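Local coordinates for TrwG component of type IV secretion system (Bartonella birtlesii, PDB 4JF8), which is a VirB8-family component of a type IV secretion system, probably helping to build the envelope-spanning machine from the periplasmic side of the inner membrane, at residues Q51-R56 against A118-T123; T71-T76 against S154-L159; K106-Q111 against D172-L177; L66-T71 against K85-E90. One frame throughout, in Å; residues are numbered along the deposited sequence.

In the fold
The four contacts tie together a VirB8 domain of the NTF2-like fold, in which helices pack on one antiparallel sheet. Interaction 1 joins helix 42-57 to strand 117-128 near the centre of the chain. Interaction 3 is about 10 Å from it, centre to centre, and meets it through a salt bridge from R121 NE to E174 OE2 (2.7 Å). Helix 64-73 supplies interactions 2 and 4, which share T71 and have centres about 15 Å apart; it is held to helix 42-57 by N55 OD1 and N67 ND2, 2.9 Å apart. One 1,2-ethanediol bridges interactions 1 and 4. Interactions 2 and 3 lie farthest apart, about 27 Å between centres.

Interaction 1 of 4, residues Q51-R56 against A118-T123; sequences QYVLNR and ATVRFT. With EDO (1,2-ethanediol), chain C.
V53 of the helix segment 51-56 spreads its two methyl groups over two residues of the strand 118-123. Its CG1 stands anti to the backbone N (chi1 172°), and this setting gives each branch a different partner. CG2 meets V120 tip to tip, touching both of that valine's methyls, with CG2 4.0 Å from V120 CG1. CG1 sits over one face of the F122 ring, displaced toward the CG-CD2 rim, and makes a CH-pi contact 4.2 Å from the ring centroid and 15° off the ring normal. Valine suits the place because its two branches leave CB in different directions, one for V120 and one for the F122 face.

Polar side chains elsewhere on the helix are tied down within it. N55 ND2 folds back to Q51 O at 2.9 Å, and this carbonyl also takes the backbone N-H of N55 from its opposite face. R56 extends outward from the helix beside the Y52 side chain, and its NH1, with the acceptor in the guanidinium plane, donates to Y52 OH at 2.9 Å; this hydroxyl is also bonded to S75. I143 and Y169 of neighbouring strands close around V53. All three touching residues are buried, as in the core of an NTF2-like alpha-plus-beta fold, where the first long helix of the domain lies against an antiparallel sheet.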
# COMPACT_ATOMS: atom_id res chain seq x y z
N GLN A 51 -6.03 4.91 3.25
CA GLN A 51 -5.72 3.87 2.28
C GLN A 51 -6.97 3.58 1.45
O GLN A 51 -6.90 3.40 0.23
CB GLN A 51 -5.29 2.60 3.00
CG GLN A 51 -4.91 1.49 2.04
CD GLN A 51 -4.33 0.25 2.70
OE1 GLN A 51 -4.85 -0.85 2.56
NE2 GLN A 51 -3.26 0.44 3.44
N TYR A 52 -8.14 3.53 2.09
CA TYR A 52 -9.36 3.22 1.38
C TYR A 52 -9.70 4.27 0.32
O TYR A 52 -9.94 3.93 -0.84
CB TYR A 52 -10.53 3.05 2.35
CG TYR A 52 -11.74 2.43 1.68
CD1 TYR A 52 -11.79 1.06 1.47
CD2 TYR A 52 -12.80 3.21 1.18
CE1 TYR A 52 -12.85 0.46 0.82
CE2 TYR A 52 -13.86 2.62 0.54
CZ TYR A 52 -13.88 1.25 0.34
OH TYR A 52 -14.98 0.67 -0.29
N VAL A 53 -9.71 5.54 0.71
CA VAL A 53 -10.09 6.58 -0.21
C VAL A 53 -9.08 6.67 -1.35
O VAL A 53 -9.46 6.80 -2.52
CB VAL A 53 -10.29 7.94 0.50
CG1 VAL A 53 -10.48 9.05 -0.52
CG2 VAL A 53 -11.51 7.87 1.43
N LEU A 54 -7.79 6.60 -1.05
CA LEU A 54 -6.79 6.68 -2.11
C LEU A 54 -6.95 5.52 -3.08
O LEU A 54 -6.85 5.70 -4.30
CB LEU A 54 -5.37 6.70 -1.54
CG LEU A 54 -4.97 8.00 -0.83
CD1 LEU A 54 -3.57 7.85 -0.25
CD2 LEU A 54 -5.03 9.18 -1.80
N ASN A 55 -7.15 4.32 -2.57
CA ASN A 55 -7.22 3.16 -3.47
C ASN A 55 -8.52 3.10 -4.25
O ASN A 55 -8.52 2.63 -5.39
CB ASN A 55 -6.93 1.86 -2.73
CG ASN A 55 -5.47 1.65 -2.51
OD1 ASN A 55 -4.78 1.11 -3.38
ND2 ASN A 55 -4.96 2.04 -1.37
N ARG A 56 -9.60 3.60 -3.68
CA ARG A 56 -10.91 3.51 -4.34
C ARG A 56 -11.10 4.62 -5.38
O ARG A 56 -11.66 4.38 -6.45
CB ARG A 56 -12.03 3.55 -3.31
CG ARG A 56 -13.40 3.49 -3.96
CD ARG A 56 -14.51 3.11 -3.03
NE ARG A 56 -15.82 3.22 -3.66
CZ ARG A 56 -16.93 2.64 -3.23
NH1 ARG A 56 -16.92 1.80 -2.19
NH2 ARG A 56 -18.08 2.87 -3.86
N ALA A 118 -16.79 8.37 9.53
CA ALA A 118 -15.77 9.37 9.25
C ALA A 118 -16.18 10.14 8.03
O ALA A 118 -16.89 9.63 7.15
CB ALA A 118 -14.42 8.70 9.03
N THR A 119 -15.72 11.38 7.96
CA THR A 119 -15.75 12.11 6.71
C THR A 119 -14.33 12.33 6.24
O THR A 119 -13.41 12.50 7.04
CB THR A 119 -16.47 13.46 6.82
OG1 THR A 119 -15.87 14.21 7.85
CG2 THR A 119 -17.91 13.28 7.14
N VAL A 120 -14.15 12.29 4.94
CA VAL A 120 -12.86 12.51 4.32
C VAL A 120 -13.03 13.58 3.26
O VAL A 120 -13.81 13.38 2.33
CB VAL A 120 -12.29 11.22 3.68
CG1 VAL A 120 -10.95 11.51 3.02
CG2 VAL A 120 -12.17 10.10 4.72
N ARG A 121 -12.31 14.69 3.40
CA ARG A 121 -12.30 15.76 2.39
C ARG A 121 -11.17 15.47 1.44
O ARG A 121 -10.04 15.29 1.88
CB ARG A 121 -12.05 17.11 3.06
CG ARG A 121 -13.26 17.65 3.80
CD ARG A 121 -12.95 18.90 4.60
NE ARG A 121 -12.43 19.99 3.78
CZ ARG A 121 -11.17 20.39 3.82
NH1 ARG A 121 -10.31 19.81 4.64
NH2 ARG A 121 -10.78 21.39 3.05
N PHE A 122 -11.48 15.39 0.15
CA PHE A 122 -10.48 15.09 -0.87
C PHE A 122 -10.80 15.75 -2.17
O PHE A 122 -11.95 16.11 -2.46
CB PHE A 122 -10.29 13.57 -1.09
CG PHE A 122 -11.48 12.87 -1.71
CD1 PHE A 122 -11.51 12.55 -3.05
CD2 PHE A 122 -12.59 12.54 -0.94
CE1 PHE A 122 -12.58 11.90 -3.61
CE2 PHE A 122 -13.67 11.87 -1.50
CZ PHE A 122 -13.67 11.56 -2.84
N THR A 123 -9.77 15.93 -2.99
CA THR A 123 -9.95 16.46 -4.33
C THR A 123 -9.60 15.39 -5.35
O THR A 123 -8.78 14.49 -5.11
CB THR A 123 -9.07 17.69 -4.58
OG1 THR A 123 -7.68 17.33 -4.52
CG2 THR A 123 -9.42 18.81 -3.60
C1 EDO C . -9.60 2.51 -8.73
O1 EDO C . -10.90 3.11 -8.73
C2 EDO C . -9.69 1.05 -8.39
O2 EDO C . -10.01 0.98 -7.03

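Interaction 2 of 4, residues T71-T76 against S154-L159; sequences TALLST and SSDRLL
L73 reaches across to D156 and L159, joining the end of helix 64-73 to the short helix 154-159, which falls between the last two strands in the chain of the VirB8 domain's NTF2-like fold. Along the segment 71-76, T71 comes first: its carbonyl O accepts a 2.7 Å hydrogen bond from S75 OG, which arrives from above the carbonyl plane. L73, two residues on, carries the contact. CG anti to the backbone N (chi1 -177°) carries the fork toward helix 154-159, where CD2 meets L159 and CD1 meets D156. A leucine fits because a forked end can touch two residues about one helical turn apart. L74 is the first residue to leave helical backbone angles, and its side chain turns to Q51 and Y52 of helix 42-57. S75 follows, and its OG is also bonded to Y52 OH, so one small hydroxyl links the helix end to a buried tyrosine. T76 is the N-cap of helix 77-85, its OG1 bonded to V79 N, as suits a threonine hydroxyl.

Opposite, D156 offers carbon as well as oxygen, while L159 and its neighbour L158 pack on N50 and R46 of the second subunit respectively, placing this surface contact beside the dimer interface. The L73 and L159 side chains cross at about a right angle, with L73 CD2 3.6 Å from L159 CB, whereas L73 CD1 lies 3.6 Å from D156 OD1.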
# COMPACT_ATOMS: atom_id res chain seq x y z
N THR A 71 -9.23 -2.03 -2.58
CA THR A 71 -10.57 -1.55 -2.30
C THR A 71 -11.52 -2.73 -2.00
O THR A 71 -12.28 -2.70 -1.02
CB THR A 71 -11.13 -0.72 -3.45
OG1 THR A 71 -10.27 0.39 -3.68
CG2 THR A 71 -12.50 -0.18 -3.12
N ALA A 72 -11.46 -3.77 -2.82
CA ALA A 72 -12.32 -4.92 -2.61
C ALA A 72 -12.06 -5.60 -1.27
O ALA A 72 -12.98 -5.96 -0.54
CB ALA A 72 -12.17 -5.92 -3.75
N LEU A 73 -10.77 -5.75 -0.94
CA LEU A 73 -10.41 -6.42 0.32
C LEU A 73 -10.96 -5.70 1.53
O LEU A 73 -11.39 -6.32 2.50
CB LEU A 73 -8.89 -6.52 0.40
CG LEU A 73 -8.32 -7.25 1.61
CD1 LEU A 73 -8.64 -8.74 1.58
CD2 LEU A 73 -6.83 -6.96 1.70
N LEU A 74 -10.96 -4.38 1.48
CA LEU A 74 -11.32 -3.55 2.61
C LEU A 74 -12.79 -3.20 2.67
O LEU A 74 -13.18 -2.40 3.53
CB LEU A 74 -10.46 -2.27 2.60
CG LEU A 74 -8.94 -2.44 2.68
CD1 LEU A 74 -8.32 -1.07 2.77
CD2 LEU A 74 -8.53 -3.31 3.86
N SER A 75 -13.60 -3.80 1.80
CA SER A 75 -15.04 -3.53 1.73
C SER A 75 -15.85 -4.74 2.13
O SER A 75 -15.51 -5.86 1.77
CB SER A 75 -15.42 -3.19 0.29
OG SER A 75 -14.73 -2.03 -0.21
N THR A 76 -16.95 -4.54 2.85
CA THR A 76 -17.90 -5.63 3.06
C THR A 76 -18.44 -6.09 1.72
O THR A 76 -18.33 -5.38 0.71
CB THR A 76 -19.10 -5.20 3.90
OG1 THR A 76 -19.80 -4.17 3.17
CG2 THR A 76 -18.71 -4.74 5.32
N SER A 154 -4.75 -16.62 5.24
CA SER A 154 -3.45 -16.02 5.48
C SER A 154 -3.18 -14.87 4.50
O SER A 154 -2.67 -13.83 4.88
CB SER A 154 -2.36 -17.10 5.36
OG SER A 154 -2.74 -18.30 6.02
N SER A 155 -3.50 -15.07 3.23
CA SER A 155 -3.25 -14.06 2.24
C SER A 155 -4.00 -12.76 2.55
O SER A 155 -3.43 -11.68 2.46
CB SER A 155 -3.60 -14.56 0.83
OG SER A 155 -4.94 -15.00 0.77
N ASP A 156 -5.27 -12.86 2.91
CA ASP A 156 -6.04 -11.66 3.28
C ASP A 156 -5.51 -11.05 4.58
O ASP A 156 -5.42 -9.82 4.71
CB ASP A 156 -7.50 -12.02 3.48
CG ASP A 156 -8.22 -12.38 2.18
OD1 ASP A 156 -7.67 -12.20 1.09
OD2 ASP A 156 -9.37 -12.84 2.30
N ARG A 157 -5.16 -11.90 5.53
CA ARG A 157 -4.70 -11.45 6.83
C ARG A 157 -3.40 -10.64 6.71
O ARG A 157 -3.19 -9.67 7.46
CB ARG A 157 -4.49 -12.67 7.70
CG ARG A 157 -4.19 -12.38 9.14
CD ARG A 157 -4.44 -13.61 9.99
NE ARG A 157 -3.68 -14.80 9.60
CZ ARG A 157 -4.19 -15.94 9.12
NH1 ARG A 157 -5.49 -16.07 8.87
NH2 ARG A 157 -3.38 -16.96 8.87
N LEU A 158 -2.56 -10.97 5.74
CA LEU A 158 -1.31 -10.25 5.52
C LEU A 158 -1.53 -8.84 5.01
O LEU A 158 -0.65 -7.99 5.16
CB LEU A 158 -0.42 -10.99 4.52
CG LEU A 158 0.46 -12.10 5.03
CD1 LEU A 158 1.20 -12.72 3.86
CD2 LEU A 158 1.45 -11.55 6.06
N LEU A 159 -2.67 -8.57 4.38
CA LEU A 159 -2.97 -7.25 3.84
C LEU A 159 -4.06 -6.52 4.60
O LEU A 159 -4.30 -5.34 4.37
CB LEU A 159 -3.36 -7.35 2.35
CG LEU A 159 -2.23 -7.82 1.43
CD1 LEU A 159 -2.75 -8.13 0.03
CD2 LEU A 159 -1.13 -6.79 1.42

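Interaction 3 of 4, residues K106-Q111 against D172-L177; sequences KVRSIQ and DPEILL
A salt bridge between R108 and E174 fastens the chain just beyond the last strand to the first strand of the four-stranded antiparallel sheet in this VirB8 domain. R108 belongs to a classic beta bulge, in which R108 and S109 both face R121 on the adjoining strand 117-128. The arginine leaves strand 101-112 and bends at its third torsion (chi3 -87°), which carries the guanidinium toward E174. The glutamate comes from the opposite direction with an extended chain. These two long chains suit the place, since the nearest CA atoms of the two segments, those of R108 and E174, are 11.8 Å apart.

The grip is end-on and converges on one oxygen: NH1 and NH2 both donate to OE1, which lies near the guanidinium plane. Neither bond is straight, and the flat groups are turned 67° from each other, so the familiar pairing of two nitrogens with two oxygens is not made. E174 OE2 instead forms a salt bridge with NE of R121. One carboxylate thus serves two arginines, and its negative charge probably eases the closeness of their guanidinium groups; R108 NH2 also makes a weak bond to F122 O. H138 of strand 137-147 packs on both partners. At E174 OE1, R108 NH1 approaches on the syn lone pair at 2.6 Å, while R108 NH2, 2.7 Å from OE1, comes in 50° above the carboxylate plane.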
# COMPACT_ATOMS: atom_id res chain seq x y z
N LYS A 106 -6.09 13.80 -3.90
CA LYS A 106 -5.39 14.44 -2.77
C LYS A 106 -6.34 14.49 -1.58
O LYS A 106 -7.38 15.16 -1.62
CB LYS A 106 -4.97 15.87 -3.10
N VAL A 107 -6.01 13.75 -0.53
CA VAL A 107 -6.79 13.78 0.72
C VAL A 107 -6.36 15.00 1.51
O VAL A 107 -5.18 15.20 1.77
CB VAL A 107 -6.60 12.49 1.52
CG1 VAL A 107 -7.26 12.62 2.89
CG2 VAL A 107 -7.17 11.28 0.78
N ARG A 108 -7.34 15.81 1.91
CA ARG A 108 -7.08 17.06 2.66
C ARG A 108 -7.29 16.90 4.15
O ARG A 108 -6.58 17.52 4.93
CB ARG A 108 -7.92 18.21 2.12
CG ARG A 108 -7.76 18.50 0.63
CD ARG A 108 -8.84 19.48 0.13
NE ARG A 108 -10.07 18.80 -0.29
CZ ARG A 108 -11.29 19.36 -0.38
NH1 ARG A 108 -11.45 20.65 -0.06
NH2 ARG A 108 -12.36 18.64 -0.76
N SER A 109 -8.28 16.12 4.55
CA SER A 109 -8.55 15.89 5.99
C SER A 109 -9.38 14.65 6.15
O SER A 109 -10.13 14.25 5.25
CB SER A 109 -9.23 17.10 6.63
OG SER A 109 -10.49 17.34 6.06
N ILE A 110 -9.26 14.04 7.33
CA ILE A 110 -10.00 12.83 7.70
C ILE A 110 -10.49 13.03 9.11
O ILE A 110 -9.67 13.25 10.03
CB ILE A 110 -9.09 11.57 7.66
CG1 ILE A 110 -8.50 11.38 6.27
CG2 ILE A 110 -9.89 10.34 8.10
CD1 ILE A 110 -7.49 10.26 6.18
N GLN A 111 -11.80 12.98 9.29
CA GLN A 111 -12.40 13.22 10.61
C GLN A 111 -13.26 12.03 11.05
O GLN A 111 -14.45 11.95 10.72
CB GLN A 111 -13.25 14.50 10.60
CG GLN A 111 -12.46 15.77 10.31
CD GLN A 111 -11.24 15.96 11.21
OE1 GLN A 111 -11.18 15.47 12.34
NE2 GLN A 111 -10.25 16.70 10.69
N ASP A 172 -19.84 12.90 -2.13
CA ASP A 172 -20.69 14.03 -2.50
C ASP A 172 -19.81 15.25 -2.71
O ASP A 172 -18.73 15.35 -2.14
CB ASP A 172 -21.66 14.32 -1.36
CG ASP A 172 -22.64 13.18 -1.12
OD1 ASP A 172 -23.64 13.05 -1.85
OD2 ASP A 172 -22.41 12.36 -0.20
N PRO A 173 -20.30 16.26 -3.46
CA PRO A 173 -19.58 17.52 -3.55
C PRO A 173 -19.46 18.19 -2.19
O PRO A 173 -20.40 18.19 -1.40
CB PRO A 173 -20.46 18.36 -4.49
CG PRO A 173 -21.18 17.34 -5.32
CD PRO A 173 -21.47 16.23 -4.36
N GLU A 174 -18.29 18.77 -1.94
CA GLU A 174 -18.09 19.55 -0.73
C GLU A 174 -18.82 20.88 -0.84
O GLU A 174 -18.89 21.46 -1.89
CB GLU A 174 -16.59 19.82 -0.52
CG GLU A 174 -16.26 20.37 0.87
CD GLU A 174 -14.79 20.66 1.07
OE1 GLU A 174 -14.03 20.63 0.09
OE2 GLU A 174 -14.42 20.99 2.22
N ILE A 175 -19.33 21.34 0.29
CA ILE A 175 -19.92 22.67 0.43
C ILE A 175 -18.78 23.66 0.60
O ILE A 175 -17.88 23.43 1.43
CB ILE A 175 -20.83 22.71 1.65
CG1 ILE A 175 -22.05 21.82 1.43
CG2 ILE A 175 -21.25 24.14 1.97
CD1 ILE A 175 -22.71 21.41 2.71
N LEU A 176 -18.77 24.72 -0.20
CA LEU A 176 -17.73 25.75 -0.19
C LEU A 176 -18.41 27.11 -0.11
O LEU A 176 -19.04 27.55 -1.06
CB LEU A 176 -16.87 25.66 -1.46
CG LEU A 176 -16.14 24.31 -1.61
CD1 LEU A 176 -15.48 24.17 -2.98
CD2 LEU A 176 -15.12 24.12 -0.51
N LEU A 177 -18.35 27.73 1.07
CA LEU A 177 -19.00 29.01 1.34
C LEU A 177 -17.98 30.14 1.16
O LEU A 177 -17.25 30.46 2.09
CB LEU A 177 -19.58 29.03 2.75
CG LEU A 177 -20.53 27.90 3.11
CD1 LEU A 177 -21.08 28.10 4.52
CD2 LEU A 177 -21.69 27.77 2.12

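Interaction 4 of 4, residues L66-T71 against K85-E90; sequences LNYDTT and KIYEGE. With EDO (1,2-ethanediol), chain C; EDO (1,2-ethanediol), chain B.
Y68 turns the edge of its ring toward the face of Y87 in an offset edge-to-face pair, the planes at 82° and the centroids 5.6 Å apart. The touching edge is CD1-CE1, with Y68 CE1 3.8 Å from Y87 CD2 and also near CG and CB, so it meets Y87 where the ring joins CB, which is what makes the pair offset. Y68 points off helix 64-73 with CG anti to its backbone N (chi1 -179°), and F83 of helix 77-85 meets its ring as well. Tyrosine suits both places by giving a broad apolar ring at a surface contact, and in Y87 the hydroxyl is used too.

Y87 OH donates to O1 of a 1,2-ethanediol at 2.6 Å; this molecule, probably from the crystallisation liquor, also bonds the carbonyls of N55 and R56. On the helix, T71 OG1 returns to N67 O at 2.9 Å, while N67 ND2 holds a second ethanediol through O1. Y87 is the third residue of a type I beta turn, K85 to E88, so the stack joins the turn after helix 77-85 to helix 64-73, within the helical layer of the NTF2-like fold.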
# COMPACT_ATOMS: atom_id res chain seq x y z
N LEU A 66 -3.69 -3.22 -8.11
CA LEU A 66 -3.52 -3.03 -6.67
C LEU A 66 -4.61 -2.19 -6.06
O LEU A 66 -5.12 -2.52 -4.97
CB LEU A 66 -2.18 -2.38 -6.39
CG LEU A 66 -0.98 -3.27 -6.68
CD1 LEU A 66 0.26 -2.40 -6.74
CD2 LEU A 66 -0.82 -4.35 -5.63
N ASN A 67 -4.95 -1.07 -6.70
CA ASN A 67 -5.99 -0.18 -6.16
C ASN A 67 -7.33 -0.91 -6.06
O ASN A 67 -8.01 -0.82 -5.02
CB ASN A 67 -6.16 1.04 -7.08
CG ASN A 67 -4.93 1.95 -7.16
OD1 ASN A 67 -4.70 2.55 -8.20
ND2 ASN A 67 -4.17 2.06 -6.09
N TYR A 68 -7.73 -1.61 -7.12
CA TYR A 68 -8.99 -2.33 -7.18
C TYR A 68 -9.02 -3.45 -6.14
O TYR A 68 -9.98 -3.61 -5.38
CB TYR A 68 -9.19 -2.88 -8.60
CG TYR A 68 -10.46 -3.64 -8.83
CD1 TYR A 68 -11.57 -3.03 -9.40
CD2 TYR A 68 -10.53 -5.00 -8.53
CE1 TYR A 68 -12.72 -3.75 -9.65
CE2 TYR A 68 -11.69 -5.72 -8.79
CZ TYR A 68 -12.77 -5.08 -9.34
OH TYR A 68 -13.91 -5.81 -9.63
N ASP A 69 -7.96 -4.25 -6.09
CA ASP A 69 -7.93 -5.35 -5.15
C ASP A 69 -7.93 -4.88 -3.71
O ASP A 69 -8.55 -5.50 -2.85
CB ASP A 69 -6.73 -6.26 -5.41
CG ASP A 69 -6.86 -7.06 -6.70
OD1 ASP A 69 -7.98 -7.24 -7.21
OD2 ASP A 69 -5.82 -7.55 -7.20
N THR A 70 -7.22 -3.80 -3.42
CA THR A 70 -7.20 -3.26 -2.06
C THR A 70 -8.59 -2.78 -1.68
O THR A 70 -9.10 -3.07 -0.58
CB THR A 70 -6.19 -2.11 -1.94
OG1 THR A 70 -4.86 -2.59 -2.20
CG2 THR A 70 -6.22 -1.47 -0.59
N THR A 71 -9.23 -2.03 -2.58
CA THR A 71 -10.57 -1.55 -2.30
C THR A 71 -11.52 -2.73 -2.00
O THR A 71 -12.28 -2.70 -1.02
CB THR A 71 -11.13 -0.72 -3.45
OG1 THR A 71 -10.27 0.39 -3.68
CG2 THR A 71 -12.50 -0.18 -3.12
N LYS A 85 -19.54 -2.20 -9.56
CA LYS A 85 -20.36 -1.66 -10.65
C LYS A 85 -19.65 -0.53 -11.39
O LYS A 85 -19.89 -0.33 -12.59
CB LYS A 85 -21.72 -1.19 -10.14
CG LYS A 85 -22.61 -2.34 -9.73
CD LYS A 85 -24.00 -1.86 -9.36
CE LYS A 85 -24.82 -2.96 -8.70
NZ LYS A 85 -24.58 -4.34 -9.22
N ILE A 86 -18.75 0.19 -10.72
CA ILE A 86 -17.96 1.23 -11.39
C ILE A 86 -17.16 0.64 -12.56
O ILE A 86 -16.88 1.33 -13.54
CB ILE A 86 -17.01 1.92 -10.38
CG1 ILE A 86 -17.82 2.65 -9.30
CG2 ILE A 86 -16.05 2.89 -11.07
CD1 ILE A 86 -17.00 3.18 -8.15
N TYR A 87 -16.79 -0.64 -12.44
CA TYR A 87 -15.97 -1.38 -13.40
C TYR A 87 -16.75 -2.43 -14.18
O TYR A 87 -16.17 -3.38 -14.70
CB TYR A 87 -14.73 -1.97 -12.67
CG TYR A 87 -13.85 -0.83 -12.20
CD1 TYR A 87 -13.00 -0.21 -13.09
CD2 TYR A 87 -13.93 -0.32 -10.91
CE1 TYR A 87 -12.22 0.87 -12.71
CE2 TYR A 87 -13.15 0.77 -10.51
CZ TYR A 87 -12.31 1.37 -11.43
OH TYR A 87 -11.54 2.47 -11.13
N GLU A 88 -18.06 -2.22 -14.30
CA GLU A 88 -18.89 -3.14 -15.08
C GLU A 88 -19.68 -2.35 -16.11
O GLU A 88 -19.98 -1.17 -15.92
CB GLU A 88 -19.83 -3.91 -14.15
CG GLU A 88 -19.10 -4.94 -13.30
CD GLU A 88 -19.90 -5.49 -12.13
OE1 GLU A 88 -21.00 -4.99 -11.86
OE2 GLU A 88 -19.43 -6.42 -11.45
N GLY A 89 -20.03 -3.03 -17.19
CA GLY A 89 -20.92 -2.46 -18.19
C GLY A 89 -20.21 -1.63 -19.24
O GLY A 89 -18.98 -1.57 -19.28
N GLU A 90 -21.02 -1.00 -20.10
CA GLU A 90 -20.50 -0.20 -21.21
C GLU A 90 -19.70 1.02 -20.74
O GLU A 90 -18.72 1.40 -21.39
CB GLU A 90 -21.66 0.27 -22.11
C1 EDO C . -9.60 2.51 -8.73
O1 EDO C . -10.90 3.11 -8.73
C2 EDO C . -9.69 1.05 -8.39
O2 EDO C . -10.01 0.98 -7.03
C1 EDO B . -2.88 5.14 -4.88
O1 EDO B . -2.21 4.19 -5.73
C2 EDO B . -2.66 4.71 -3.44
O2 EDO B . -1.32 5.01 -3.04